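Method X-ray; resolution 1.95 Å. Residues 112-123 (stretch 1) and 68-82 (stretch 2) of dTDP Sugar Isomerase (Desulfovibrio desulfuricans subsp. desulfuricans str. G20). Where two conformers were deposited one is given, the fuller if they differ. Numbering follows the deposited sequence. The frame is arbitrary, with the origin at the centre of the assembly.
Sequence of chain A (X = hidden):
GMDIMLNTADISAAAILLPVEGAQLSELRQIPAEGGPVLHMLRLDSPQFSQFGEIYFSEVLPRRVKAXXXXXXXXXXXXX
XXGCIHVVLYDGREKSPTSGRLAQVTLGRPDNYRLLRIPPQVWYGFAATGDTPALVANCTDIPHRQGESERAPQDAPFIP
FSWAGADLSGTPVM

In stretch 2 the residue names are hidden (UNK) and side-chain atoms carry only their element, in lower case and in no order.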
# COMPACT_ATOMS: atom_id res chain seq x y z
N ASN A 112 6.13 8.92 -12.75
CA ASN A 112 7.04 8.99 -11.63
C ASN A 112 6.81 7.93 -10.58
O ASN A 112 6.99 8.18 -9.38
CB ASN A 112 6.95 10.37 -11.00
CG ASN A 112 7.60 11.44 -11.85
OD1 ASN A 112 8.81 11.44 -12.04
ND2 ASN A 112 6.81 12.35 -12.35
N TYR A 113 6.34 6.78 -11.03
CA TYR A 113 6.05 5.66 -10.12
C TYR A 113 7.35 4.89 -9.80
O TYR A 113 7.76 3.97 -10.50
CB TYR A 113 4.94 4.77 -10.65
CG TYR A 113 4.51 3.78 -9.60
CD1 TYR A 113 3.93 4.22 -8.42
CD2 TYR A 113 4.69 2.41 -9.77
CE1 TYR A 113 3.53 3.34 -7.45
CE2 TYR A 113 4.30 1.51 -8.81
CZ TYR A 113 3.72 1.98 -7.64
OH TYR A 113 3.35 1.10 -6.65
N ARG A 114 8.00 5.35 -8.75
CA ARG A 114 9.27 4.80 -8.28
C ARG A 114 9.29 4.58 -6.79
O ARG A 114 8.40 5.03 -6.05
CB ARG A 114 10.39 5.76 -8.63
CG ARG A 114 10.39 6.10 -10.13
CD ARG A 114 11.44 7.11 -10.47
NE ARG A 114 11.60 7.23 -11.92
CZ ARG A 114 11.17 8.25 -12.66
NH1 ARG A 114 10.56 9.27 -12.10
NH2 ARG A 114 11.37 8.25 -13.98
N LEU A 115 10.34 3.89 -6.38
CA LEU A 115 10.56 3.58 -4.97
C LEU A 115 11.71 4.48 -4.49
O LEU A 115 12.78 4.52 -5.08
CB LEU A 115 10.93 2.11 -4.76
CG LEU A 115 10.88 1.64 -3.30
CD1 LEU A 115 9.46 1.50 -2.89
CD2 LEU A 115 11.60 0.28 -3.12
N LEU A 116 11.42 5.23 -3.44
CA LEU A 116 12.37 6.17 -2.83
C LEU A 116 12.86 5.62 -1.49
O LEU A 116 12.08 5.37 -0.59
CB LEU A 116 11.70 7.52 -2.59
CG LEU A 116 12.45 8.55 -1.74
CD1 LEU A 116 13.75 8.89 -2.48
CD2 LEU A 116 11.60 9.80 -1.43
N ARG A 117 14.16 5.41 -1.41
CA ARG A 117 14.82 4.95 -0.20
C ARG A 117 15.32 6.16 0.57
O ARG A 117 16.04 7.00 0.02
CB ARG A 117 16.00 4.03 -0.55
CG ARG A 117 16.77 3.57 0.65
CD ARG A 117 18.05 2.84 0.25
NE ARG A 117 18.66 2.24 1.42
CZ ARG A 117 19.69 2.73 2.08
NH1 ARG A 117 20.30 3.83 1.66
NH2 ARG A 117 20.14 2.10 3.16
N ILE A 118 14.89 6.28 1.83
CA ILE A 118 15.34 7.40 2.67
C ILE A 118 16.16 6.81 3.81
O ILE A 118 15.63 6.10 4.66
CB ILE A 118 14.16 8.21 3.26
CG1 ILE A 118 13.27 8.75 2.14
CG2 ILE A 118 14.69 9.40 4.15
CD1 ILE A 118 12.00 9.43 2.65
N PRO A 119 17.47 7.10 3.85
CA PRO A 119 18.21 6.42 4.91
C PRO A 119 18.03 7.05 6.28
O PRO A 119 17.45 8.13 6.40
CB PRO A 119 19.67 6.50 4.44
CG PRO A 119 19.72 7.54 3.40
CD PRO A 119 18.34 7.89 2.95
N PRO A 120 18.46 6.35 7.34
CA PRO A 120 18.31 7.02 8.63
C PRO A 120 19.08 8.31 8.78
O PRO A 120 20.08 8.57 8.10
CB PRO A 120 18.81 5.98 9.65
CG PRO A 120 19.50 4.95 8.91
CD PRO A 120 19.14 5.05 7.45
N GLN A 121 18.52 9.11 9.67
CA GLN A 121 19.06 10.37 10.11
C GLN A 121 19.05 11.44 9.03
O GLN A 121 19.76 12.45 9.11
CB GLN A 121 20.42 10.16 10.78
CG GLN A 121 20.27 9.34 12.08
CD GLN A 121 21.58 9.04 12.78
OE1 GLN A 121 22.60 9.66 12.52
NE2 GLN A 121 21.54 8.09 13.72
N VAL A 122 18.22 11.20 8.04
CA VAL A 122 17.99 12.17 6.98
C VAL A 122 16.57 12.70 7.19
O VAL A 122 15.62 11.92 7.32
CB VAL A 122 18.08 11.57 5.56
CG1 VAL A 122 17.56 12.56 4.50
CG2 VAL A 122 19.51 11.17 5.24
N TRP A 123 16.45 14.02 7.27
CA TRP A 123 15.14 14.66 7.42
C TRP A 123 14.35 14.55 6.13
O TRP A 123 14.88 14.68 5.03
CB TRP A 123 15.27 16.15 7.74
CG TRP A 123 15.80 16.48 9.11
CD1 TRP A 123 17.07 16.87 9.42
CD2 TRP A 123 15.06 16.52 10.33
NE1 TRP A 123 17.18 17.12 10.77
CE2 TRP A 123 15.95 16.91 11.35
CE3 TRP A 123 13.73 16.25 10.67
CZ2 TRP A 123 15.56 17.04 12.67
CZ3 TRP A 123 13.35 16.37 11.99
CH2 TRP A 123 14.25 16.75 12.97
N UNK A 68 8.49 18.07 9.37
CA UNK A 68 9.60 17.28 8.89
C UNK A 68 9.78 16.13 9.85
O UNK A 68 9.46 16.24 11.03
n UNK A 68 10.84 21.32 7.20
c UNK A 68 11.28 20.54 6.16
c UNK A 68 12.05 19.87 4.05
c UNK A 68 12.14 18.55 4.50
c UNK A 68 11.38 19.22 6.65
c UNK A 68 11.80 18.21 5.77
c UNK A 68 10.66 20.53 8.30
c UNK A 68 10.97 19.24 8.01
c UNK A 68 10.90 18.07 8.93
c UNK A 68 11.62 20.88 4.87
N UNK A 69 10.30 15.04 9.33
CA UNK A 69 10.56 13.84 10.13
C UNK A 69 11.95 13.30 9.89
O UNK A 69 12.50 13.39 8.78
n UNK A 69 6.76 11.50 12.40
c UNK A 69 9.41 11.68 10.84
c UNK A 69 8.11 11.56 12.98
c UNK A 69 8.93 12.41 12.10
c UNK A 69 9.56 12.73 9.76
N UNK A 70 12.45 12.66 10.93
CA UNK A 70 13.75 12.00 10.97
C UNK A 70 13.72 10.77 11.88
O UNK A 70 13.10 10.80 12.94
c UNK A 70 17.31 13.44 11.50
n UNK A 70 18.47 15.34 14.39
c UNK A 70 16.21 12.42 11.41
c UNK A 70 18.43 14.82 13.17
n UNK A 70 19.41 15.05 12.30
n UNK A 70 17.42 14.03 12.81
c UNK A 70 14.83 12.99 11.48
N UNK A 71 14.35 9.69 11.44
CA UNK A 71 14.48 8.46 12.25
C UNK A 71 15.95 8.18 12.53
O UNK A 71 16.81 8.40 11.67
c UNK A 71 12.37 7.28 11.53
c UNK A 71 11.51 7.99 10.76
c UNK A 71 10.32 6.77 12.14
c UNK A 71 13.86 7.25 11.56
n UNK A 71 11.59 6.52 12.38
n UNK A 71 10.24 7.64 11.14
N UNK A 72 16.21 7.69 13.74
CA UNK A 72 17.57 7.34 14.19
C UNK A 72 18.17 6.11 13.54
O UNK A 72 19.37 6.07 13.26
o UNK A 72 17.19 8.25 16.37
c UNK A 72 17.64 7.12 15.69
N UNK A 73 17.35 5.09 13.33
CA UNK A 73 17.84 3.84 12.74
C UNK A 73 17.10 3.38 11.51
O UNK A 73 17.66 2.72 10.65
c UNK A 73 18.28 1.07 15.44
c UNK A 73 17.69 2.68 13.71
c UNK A 73 18.36 3.56 15.95
c UNK A 73 18.59 2.49 14.91
N UNK A 74 15.81 3.71 11.49
CA UNK A 74 14.90 3.25 10.45
C UNK A 74 15.16 3.84 9.07
O UNK A 74 15.50 5.02 8.92
c UNK A 74 13.45 3.58 10.86
c UNK A 74 12.42 2.96 9.97
c UNK A 74 10.44 3.12 12.17
se UNK A 74 10.61 3.64 10.34
N UNK A 75 14.99 2.97 8.07
CA UNK A 75 15.03 3.35 6.66
C UNK A 75 13.61 3.32 6.09
O UNK A 75 12.84 2.40 6.38
o UNK A 75 17.23 2.48 6.28
c UNK A 75 15.84 2.68 4.33
c UNK A 75 15.89 2.39 5.83
N UNK A 76 13.29 4.31 5.27
CA UNK A 76 11.98 4.41 4.63
C UNK A 76 12.07 3.95 3.18
O UNK A 76 13.09 4.13 2.51
c UNK A 76 11.75 6.70 5.86
c UNK A 76 11.46 5.87 4.62
n UNK A 76 12.16 6.23 8.20
o UNK A 76 10.23 5.49 7.28
c UNK A 76 11.32 6.07 7.17
N UNK A 77 10.98 3.31 2.74
CA UNK A 77 10.79 2.90 1.34
C UNK A 77 9.39 3.33 0.92
O UNK A 77 8.39 2.67 1.20
c UNK A 77 11.01 1.40 1.10
c UNK A 77 13.35 1.54 0.26
c UNK A 77 12.47 -0.63 1.11
c UNK A 77 12.44 0.89 1.26
N UNK A 78 9.36 4.49 0.28
CA UNK A 78 8.15 5.16 -0.19
C UNK A 78 7.75 4.77 -1.60
O UNK A 78 8.57 4.74 -2.52
c UNK A 78 8.34 6.69 -0.26
c UNK A 78 8.07 8.83 1.01
c UNK A 78 7.95 9.56 2.20
c UNK A 78 8.06 7.52 3.44
c UNK A 78 8.18 7.43 1.04
c UNK A 78 7.96 8.89 3.42
c UNK A 78 8.20 6.80 2.25
N UNK A 79 6.46 4.53 -1.74
CA UNK A 79 5.82 4.40 -3.07
C UNK A 79 4.53 5.19 -3.00
O UNK A 79 3.94 5.32 -1.94
c UNK A 79 5.60 2.95 -3.50
N UNK A 80 4.13 5.76 -4.14
CA UNK A 80 2.93 6.60 -4.21
C UNK A 80 1.98 6.07 -5.30
O UNK A 80 1.99 6.53 -6.44
c UNK A 80 2.05 8.93 -4.59
c UNK A 80 3.30 8.08 -4.46
c UNK A 80 4.21 8.62 -3.30
N UNK A 81 1.14 5.11 -4.94
CA UNK A 81 0.27 4.47 -5.94
C UNK A 81 -0.96 5.25 -6.31
O UNK A 81 -1.61 4.96 -7.32
c UNK A 81 1.00 4.52 -3.61
c UNK A 81 0.04 3.40 -3.81
c UNK A 81 -0.14 3.16 -5.27
N UNK A 82 -1.27 6.24 -5.49
CA UNK A 82 -2.42 7.13 -5.76
C UNK A 82 -1.97 8.58 -5.63
O UNK A 82 -1.29 8.96 -4.67
c UNK A 82 -3.62 6.83 -4.82
c UNK A 82 -4.76 7.85 -5.01
c UNK A 82 -4.12 5.40 -5.05
O HOH W 1 15.29 9.60 8.73
O HOH W 2 14.82 7.13 7.40
O HOH W 3 5.86 5.68 -6.39

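Position 68 carries one carbon and then fused five- and six-membered rings of eight carbons and one nitrogen; its CB lies 3.8 Å from CE3 of Trp123. It is Trp68. At 69, four carbons in a row end in nitrogen, the CA-to-CB bond pointing away from stretch 1; the unbranched chain with its terminal nitrogen is Lys69. Its backbone O accepts a CA-H...O contact from Trp123 CA at 3.2 Å. Position 70 has three carbons, a nitrogen, and a carbon bearing two more nitrogens. Its CB sits over the six-membered ring of Trp123, 3.7 Å from the centroid, in a CH-pi contact. This is Arg70, whose NH1 approaches Trp123 NE1 to 3.4 Å; both are donors, so no hydrogen bond joins them.

At 71 a five-membered ring of three carbons and two nitrogens follows one carbon: His71. Its backbone O receives a hydrogen bond from Gln121 N (2.7 Å). Position 72, one carbon and one oxygen, is Ser72; its CA-to-CB bond points away, while its backbone O accepts from Gln121 NE2 at 3.0 Å. At 73, four carbons fork at the second, and the CA-to-CB bond points away: Leu73, whose O packs 3.4 Å from Pro120 CG. The unbranched chain at 74 has selenium after two carbons, and its backbone O lies 3.5 Å from Pro120 CA; this is selenomethionine, Met74.

Position 75 has one carbon carrying an oxygen and a carbon, hence Thr75; its CG2 lies 3.4 Å from Ile118 O and its OG1 3.4 Å from Pro120 CD. At 76, three carbons end in one oxygen and one nitrogen, and CB meets Ile118 CB at 3.8 Å: Gln76. The forked four-carbon chain at 77 approaches Leu115 and Arg117; it is Leu77, with CD2 3.7 Å from Arg117 CB. At 78, one carbon leads to a ring of six carbons, and Ile118 CD1 lies over one face, 4.2 Å from the centroid; this is Phe78.

At 79 the side chain is a single carbon, CB, 4.2 Å from Leu115 CD1; this is Ala79. Position 80, one carbon carrying two, is Val80; its O lies 3.6 Å from Tyr113 CD1, at the ring edge. At 81, three carbons close a ring onto the backbone N, and CB lies 4.3 Å from Tyr113 CE1: Pro81. Position 82, again one carbon carrying two, is Val82 and makes no contact.

The contact is built on antiparallel pairing. Leu116 and Phe78 exchange two backbone hydrogen bonds, as do Ile118 and Gln76, placing these four side chains on one face and Arg117 and Leu77 on the other. Beyond the strand, the type II turn from Pro119 to Val122 presents Gln121 to the backbone of stretch 2, and Trp123 packs against Trp68 and Arg70.

Stretch 2 68-82: WKRHSLMTQLFAVPV
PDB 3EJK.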